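Local structure of benzoylformate Decarboxylase (Polynucleobacter necessarius, 4K9Q) at residues R131-Y143 with V154-P168. The protein is classed as a thiamine diphosphate-dependent benzoylformate decarboxylase, which would convert benzoylformate to benzaldehyde and carbon dioxide, and binds thiamine diphosphate with magnesium. Residues are numbered along the deposited sequence; the frame is centred on the assembly and turned at random.
Sequences RPEDVPGAFMRAY and VFLSLPLDDWEKLIP
Helix 135-143 packs antiparallel on strand 154-159, with 8.9 Å between the axes and 167° between their directions. The two belong to a beta-alpha-beta unit, strand 126-127, helix 135-147, strand 154-159, in the parallel sheet of the N-terminal thiamine diphosphate-binding domain. The contact lies away from the cofactor site, and no hydrogen bond crosses it. Leu-156 packs against Ala-138, Phe-139 and Ala-142 of the helix. Its CD1 lies over one face of the Phe-139 ring, 3.9 Å from the ring centroid and 10° off the normal, a CH-pi contact. The other methyl, CD2, meets Ala-138 CB. Further along the helix, Ala-142 CB touches Val-154 CG2 at 3.7 Å. Leu-158 CD1 approaches the Phe-139 ring near CE2 and CZ.

Beyond the strand the chain turns back over the start of the helix. Trp-163 brings CH2 within 3.8 Å of Phe-139 CE2, which lies at the edge of the indole. The same CH2 touches Val-135 CG1. This methyl is anti to the backbone N (chi1 170°), while CG2 points at the Asp-162 carboxylate. The Pro-132 ring crosses the Asp-162 side chain at about a right angle and also packs on Lys-165 CG. Asp-162 is buried, but its OD2 forms a salt bridge with Arg-101, which probably favours the charged form. A type I turn from Asp-162 to Lys-165 leads into strand 166-167, which pairs with strand 2-3. Ile-167 then closes the far end of the contact, where Val-4 and Ile-7 of helix 4-15 also touch it. Its CG2 packs on Glu-133 CG, and its CD1 reaches Pro-136 CG, the two 4.0 Å apart.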
loop_
_atom_site.group_PDB
_atom_site.type_symbol
_atom_site.label_atom_id
_atom_site.label_comp_id
_atom_site.label_asym_id
_atom_site.label_seq_id
_atom_site.Cartn_x
_atom_site.Cartn_y
_atom_site.Cartn_z
ATOM N N ARG A 131 13.000 10.349 -13.490
ATOM C CA ARG A 131 13.406 11.469 -14.345
ATOM C C ARG A 131 13.010 11.165 -15.795
ATOM O O ARG A 131 12.752 10.009 -16.142
ATOM C CB ARG A 131 14.911 11.721 -14.225
ATOM C CG ARG A 131 15.711 10.512 -14.541
ATOM C CD ARG A 131 17.192 10.625 -14.181
ATOM N NE ARG A 131 17.840 9.480 -14.793
ATOM C CZ ARG A 131 19.046 9.488 -15.332
ATOM N NH1 ARG A 131 19.786 10.592 -15.307
ATOM N NH2 ARG A 131 19.509 8.377 -15.886
ATOM N N PRO A 132 12.924 12.203 -16.640
ATOM C CA PRO A 132 12.599 11.975 -18.055
ATOM C C PRO A 132 13.549 10.977 -18.724
ATOM O O PRO A 132 13.115 10.161 -19.538
ATOM C CB PRO A 132 12.779 13.358 -18.688
ATOM C CG PRO A 132 12.658 14.330 -17.560
ATOM C CD PRO A 132 13.097 13.628 -16.314
ATOM N N GLU A 133 14.830 11.045 -18.373
ATOM C CA GLU A 133 15.837 10.143 -18.926
ATOM C C GLU A 133 15.481 8.663 -18.759
ATOM O O GLU A 133 15.897 7.820 -19.561
ATOM C CB GLU A 133 17.205 10.414 -18.292
ATOM C CG GLU A 133 17.888 11.698 -18.759
ATOM C CD GLU A 133 17.412 12.955 -18.035
ATOM O OE1 GLU A 133 16.466 12.886 -17.218
ATOM O OE2 GLU A 133 17.994 14.032 -18.287
ATOM N N ASP A 134 14.713 8.345 -17.716
ATOM C CA ASP A 134 14.378 6.961 -17.407
ATOM C C ASP A 134 13.133 6.440 -18.110
ATOM O O ASP A 134 12.799 5.256 -17.972
ATOM C CB ASP A 134 14.184 6.790 -15.902
ATOM C CG ASP A 134 15.448 7.102 -15.114
ATOM O OD1 ASP A 134 16.558 6.799 -15.607
ATOM O OD2 ASP A 134 15.326 7.657 -14.006
ATOM N N VAL A 135 12.442 7.297 -18.864
ATOM C CA VAL A 135 11.168 6.875 -19.452
ATOM C C VAL A 135 11.299 5.694 -20.432
ATOM O O VAL A 135 10.559 4.711 -20.311
ATOM C CB VAL A 135 10.362 8.070 -20.048
ATOM C CG1 VAL A 135 9.158 7.563 -20.863
ATOM C CG2 VAL A 135 9.929 9.025 -18.933
ATOM N N PRO A 136 12.229 5.777 -21.402
ATOM C CA PRO A 136 12.389 4.634 -22.309
ATOM C C PRO A 136 12.730 3.355 -21.554
ATOM O O PRO A 136 12.115 2.317 -21.813
ATOM C CB PRO A 136 13.547 5.058 -23.221
ATOM C CG PRO A 136 13.530 6.565 -23.174
ATOM C CD PRO A 136 13.105 6.907 -21.772
ATOM N N GLY A 137 13.674 3.429 -20.618
ATOM C CA GLY A 137 14.014 2.261 -19.822
ATOM C C GLY A 137 12.849 1.719 -19.012
ATOM O O GLY A 137 12.758 0.511 -18.796
ATOM N N ALA A 138 11.969 2.609 -18.550
ATOM C CA ALA A 138 10.775 2.198 -17.801
ATOM C C ALA A 138 9.796 1.430 -18.695
ATOM O O ALA A 138 9.164 0.450 -18.257
ATOM C CB ALA A 138 10.101 3.402 -17.150
ATOM N N PHE A 139 9.669 1.863 -19.951
ATOM C CA PHE A 139 8.891 1.093 -20.914
ATOM C C PHE A 139 9.484 -0.302 -21.149
ATOM O O PHE A 139 8.749 -1.294 -21.243
ATOM C CB PHE A 139 8.719 1.855 -22.232
ATOM C CG PHE A 139 7.517 2.769 -22.251
ATOM C CD1 PHE A 139 6.311 2.334 -22.779
ATOM C CD2 PHE A 139 7.596 4.051 -21.728
ATOM C CE1 PHE A 139 5.189 3.172 -22.807
ATOM C CE2 PHE A 139 6.481 4.901 -21.756
ATOM C CZ PHE A 139 5.277 4.455 -22.294
ATOM N N MET A 140 10.813 -0.390 -21.244
ATOM C CA MET A 140 11.434 -1.703 -21.395
ATOM C C MET A 140 11.180 -2.591 -20.167
ATOM O O MET A 140 10.851 -3.767 -20.306
ATOM C CB MET A 140 12.938 -1.587 -21.653
ATOM C CG MET A 140 13.589 -2.932 -21.952
ATOM S SD MET A 140 12.955 -3.695 -23.455
ATOM C CE MET A 140 12.369 -5.270 -22.824
ATOM N N ARG A 141 11.350 -2.036 -18.971
ATOM C CA ARG A 141 11.086 -2.804 -17.752
ATOM C C ARG A 141 9.609 -3.182 -17.678
ATOM O O ARG A 141 9.262 -4.267 -17.222
ATOM C CB ARG A 141 11.510 -2.020 -16.508
ATOM C CG ARG A 141 11.264 -2.757 -15.186
ATOM C CD ARG A 141 12.002 -2.092 -14.023
ATOM N NE ARG A 141 11.597 -2.710 -12.765
ATOM C CZ ARG A 141 11.841 -2.219 -11.555
ATOM N NH1 ARG A 141 12.528 -1.091 -11.397
ATOM N NH2 ARG A 141 11.405 -2.879 -10.489
ATOM N N ALA A 142 8.736 -2.280 -18.125
ATOM C CA ALA A 142 7.298 -2.573 -18.169
ATOM C C ALA A 142 7.018 -3.784 -19.073
ATOM O O ALA A 142 6.328 -4.727 -18.671
ATOM C CB ALA A 142 6.506 -1.340 -18.640
ATOM N N TYR A 143 7.573 -3.761 -20.281
ATOM C CA TYR A 143 7.416 -4.864 -21.221
ATOM C C TYR A 143 7.955 -6.171 -20.631
ATOM O O TYR A 143 7.287 -7.205 -20.685
ATOM C CB TYR A 143 8.149 -4.544 -22.535
ATOM C CG TYR A 143 8.076 -5.638 -23.583
ATOM C CD1 TYR A 143 8.871 -6.776 -23.493
ATOM C CD2 TYR A 143 7.233 -5.517 -24.684
ATOM C CE1 TYR A 143 8.810 -7.770 -24.448
ATOM C CE2 TYR A 143 7.163 -6.510 -25.643
ATOM C CZ TYR A 143 7.955 -7.639 -25.519
ATOM O OH TYR A 143 7.887 -8.622 -26.487
ATOM N N VAL A 154 0.945 -4.125 -16.267
ATOM C CA VAL A 154 1.804 -3.234 -15.492
ATOM C C VAL A 154 1.337 -1.791 -15.711
ATOM O O VAL A 154 0.598 -1.502 -16.662
ATOM C CB VAL A 154 3.278 -3.368 -15.915
ATOM C CG1 VAL A 154 3.793 -4.773 -15.640
ATOM C CG2 VAL A 154 3.428 -3.041 -17.394
ATOM N N PHE A 155 1.753 -0.886 -14.824
ATOM C CA PHE A 155 1.277 0.495 -14.888
ATOM C C PHE A 155 2.425 1.493 -14.819
ATOM O O PHE A 155 3.272 1.412 -13.920
ATOM C CB PHE A 155 0.293 0.786 -13.751
ATOM C CG PHE A 155 -0.098 2.236 -13.651
ATOM C CD1 PHE A 155 -0.905 2.812 -14.624
ATOM C CD2 PHE A 155 0.355 3.032 -12.608
ATOM C CE1 PHE A 155 -1.272 4.155 -14.552
ATOM C CE2 PHE A 155 -0.018 4.382 -12.531
ATOM C CZ PHE A 155 -0.817 4.941 -13.512
ATOM N N LEU A 156 2.447 2.430 -15.773
ATOM C CA LEU A 156 3.386 3.559 -15.743
ATOM C C LEU A 156 2.628 4.881 -15.673
ATOM O O LEU A 156 1.700 5.112 -16.458
ATOM C CB LEU A 156 4.254 3.577 -17.007
ATOM C CG LEU A 156 5.190 2.392 -17.249
ATOM C CD1 LEU A 156 5.894 2.563 -18.588
ATOM C CD2 LEU A 156 6.195 2.285 -16.113
ATOM N N SER A 157 3.036 5.737 -14.743
ATOM C CA SER A 157 2.531 7.090 -14.606
ATOM C C SER A 157 3.578 8.023 -15.198
ATOM O O SER A 157 4.726 8.037 -14.746
ATOM C CB SER A 157 2.318 7.399 -13.121
ATOM O OG SER A 157 1.957 8.751 -12.928
ATOM N N LEU A 158 3.182 8.812 -16.193
ATOM C CA LEU A 158 4.127 9.538 -17.038
ATOM C C LEU A 158 3.860 11.051 -17.063
ATOM O O LEU A 158 2.963 11.522 -17.754
ATOM C CB LEU A 158 4.090 8.937 -18.454
ATOM C CG LEU A 158 4.443 7.433 -18.459
ATOM C CD1 LEU A 158 3.970 6.743 -19.697
ATOM C CD2 LEU A 158 5.933 7.216 -18.253
ATOM N N PRO A 159 4.634 11.819 -16.288
ATOM C CA PRO A 159 4.452 13.280 -16.268
ATOM C C PRO A 159 4.524 13.906 -17.669
ATOM O O PRO A 159 5.414 13.578 -18.444
ATOM C CB PRO A 159 5.616 13.758 -15.394
ATOM C CG PRO A 159 5.846 12.611 -14.450
ATOM C CD PRO A 159 5.611 11.366 -15.278
ATOM N N LEU A 160 3.611 14.824 -17.970
ATOM C CA LEU A 160 3.400 15.274 -19.349
ATOM C C LEU A 160 4.592 16.015 -19.935
ATOM O O LEU A 160 4.772 16.055 -21.153
ATOM C CB LEU A 160 2.145 16.152 -19.435
ATOM C CG LEU A 160 2.233 17.510 -18.737
ATOM C CD1 LEU A 160 2.672 18.569 -19.742
ATOM C CD2 LEU A 160 0.885 17.872 -18.134
ATOM N N ASP A 161 5.392 16.608 -19.061
ATOM C CA ASP A 161 6.530 17.412 -19.495
ATOM C C ASP A 161 7.756 16.591 -19.889
ATOM O O ASP A 161 8.711 17.142 -20.441
ATOM C CB ASP A 161 6.901 18.465 -18.434
ATOM C CG ASP A 161 7.214 17.862 -17.058
ATOM O OD1 ASP A 161 6.547 16.893 -16.626
ATOM O OD2 ASP A 161 8.132 18.392 -16.385
ATOM N N ASP A 162 7.741 15.284 -19.620
ATOM C CA ASP A 162 8.917 14.461 -19.902
ATOM C C ASP A 162 9.159 14.294 -21.405
ATOM O O ASP A 162 10.310 14.211 -21.849
ATOM C CB ASP A 162 8.779 13.064 -19.287
ATOM C CG ASP A 162 8.912 13.053 -17.765
ATOM O OD1 ASP A 162 9.174 14.106 -17.146
ATOM O OD2 ASP A 162 8.757 11.956 -17.194
ATOM N N TRP A 163 8.075 14.234 -22.176
ATOM C CA TRP A 163 8.130 13.771 -23.556
ATOM C C TRP A 163 8.995 14.606 -24.486
ATOM O O TRP A 163 9.623 14.062 -25.393
ATOM C CB TRP A 163 6.714 13.624 -24.131
ATOM C CG TRP A 163 5.937 12.593 -23.391
ATOM C CD1 TRP A 163 4.899 12.801 -22.523
ATOM C CD2 TRP A 163 6.161 11.180 -23.419
ATOM N NE1 TRP A 163 4.459 11.596 -22.021
ATOM C CE2 TRP A 163 5.217 10.588 -22.555
ATOM C CE3 TRP A 163 7.071 10.355 -24.092
ATOM C CZ2 TRP A 163 5.157 9.210 -22.350
ATOM C CZ3 TRP A 163 7.001 8.991 -23.894
ATOM C CH2 TRP A 163 6.052 8.433 -23.028
ATOM N N GLU A 164 9.021 15.916 -24.260
ATOM C CA GLU A 164 9.758 16.839 -25.123
ATOM C C GLU A 164 11.211 17.027 -24.697
ATOM O O GLU A 164 11.961 17.759 -25.349
ATOM C CB GLU A 164 9.079 18.209 -25.128
ATOM C CG GLU A 164 9.114 18.900 -23.768
ATOM C CD GLU A 164 8.482 20.282 -23.786
ATOM O OE1 GLU A 164 8.403 20.904 -22.706
ATOM O OE2 GLU A 164 8.067 20.749 -24.867
ATOM N N LYS A 165 11.610 16.405 -23.593
ATOM C CA LYS A 165 12.985 16.573 -23.106
ATOM C C LYS A 165 13.987 15.883 -24.035
ATOM O O LYS A 165 13.777 14.746 -24.464
ATOM C CB LYS A 165 13.139 16.027 -21.680
ATOM C CG LYS A 165 12.246 16.693 -20.619
ATOM C CD LYS A 165 12.606 18.162 -20.421
ATOM C CE LYS A 165 11.910 18.750 -19.201
ATOM N NZ LYS A 165 10.514 19.109 -19.517
ATOM N N LEU A 166 15.073 16.580 -24.359
ATOM C CA LEU A 166 16.188 15.966 -25.072
ATOM C C LEU A 166 17.041 15.188 -24.093
ATOM O O LEU A 166 17.461 15.725 -23.066
ATOM C CB LEU A 166 17.050 17.033 -25.735
ATOM C CG LEU A 166 16.506 17.644 -27.021
ATOM C CD1 LEU A 166 17.471 18.712 -27.513
ATOM C CD2 LEU A 166 16.310 16.564 -28.073
ATOM N N ILE A 167 17.303 13.926 -24.410
ATOM C CA ILE A 167 18.066 13.056 -23.523
ATOM C C ILE A 167 19.101 12.276 -24.328
ATOM O O ILE A 167 18.963 12.124 -25.544
ATOM C CB ILE A 167 17.146 12.062 -22.767
ATOM C CG1 ILE A 167 16.438 11.120 -23.745
ATOM C CG2 ILE A 167 16.128 12.810 -21.903
ATOM C CD1 ILE A 167 15.848 9.872 -23.081
ATOM N N PRO A 168 20.148 11.781 -23.651
ATOM C CA PRO A 168 21.159 10.969 -24.334
ATOM C C PRO A 168 20.535 9.757 -25.010
ATOM O O PRO A 168 19.628 9.124 -24.461
ATOM C CB PRO A 168 22.077 10.525 -23.192
ATOM C CG PRO A 168 21.923 11.586 -22.158
ATOM C CD PRO A 168 20.474 11.987 -22.230
#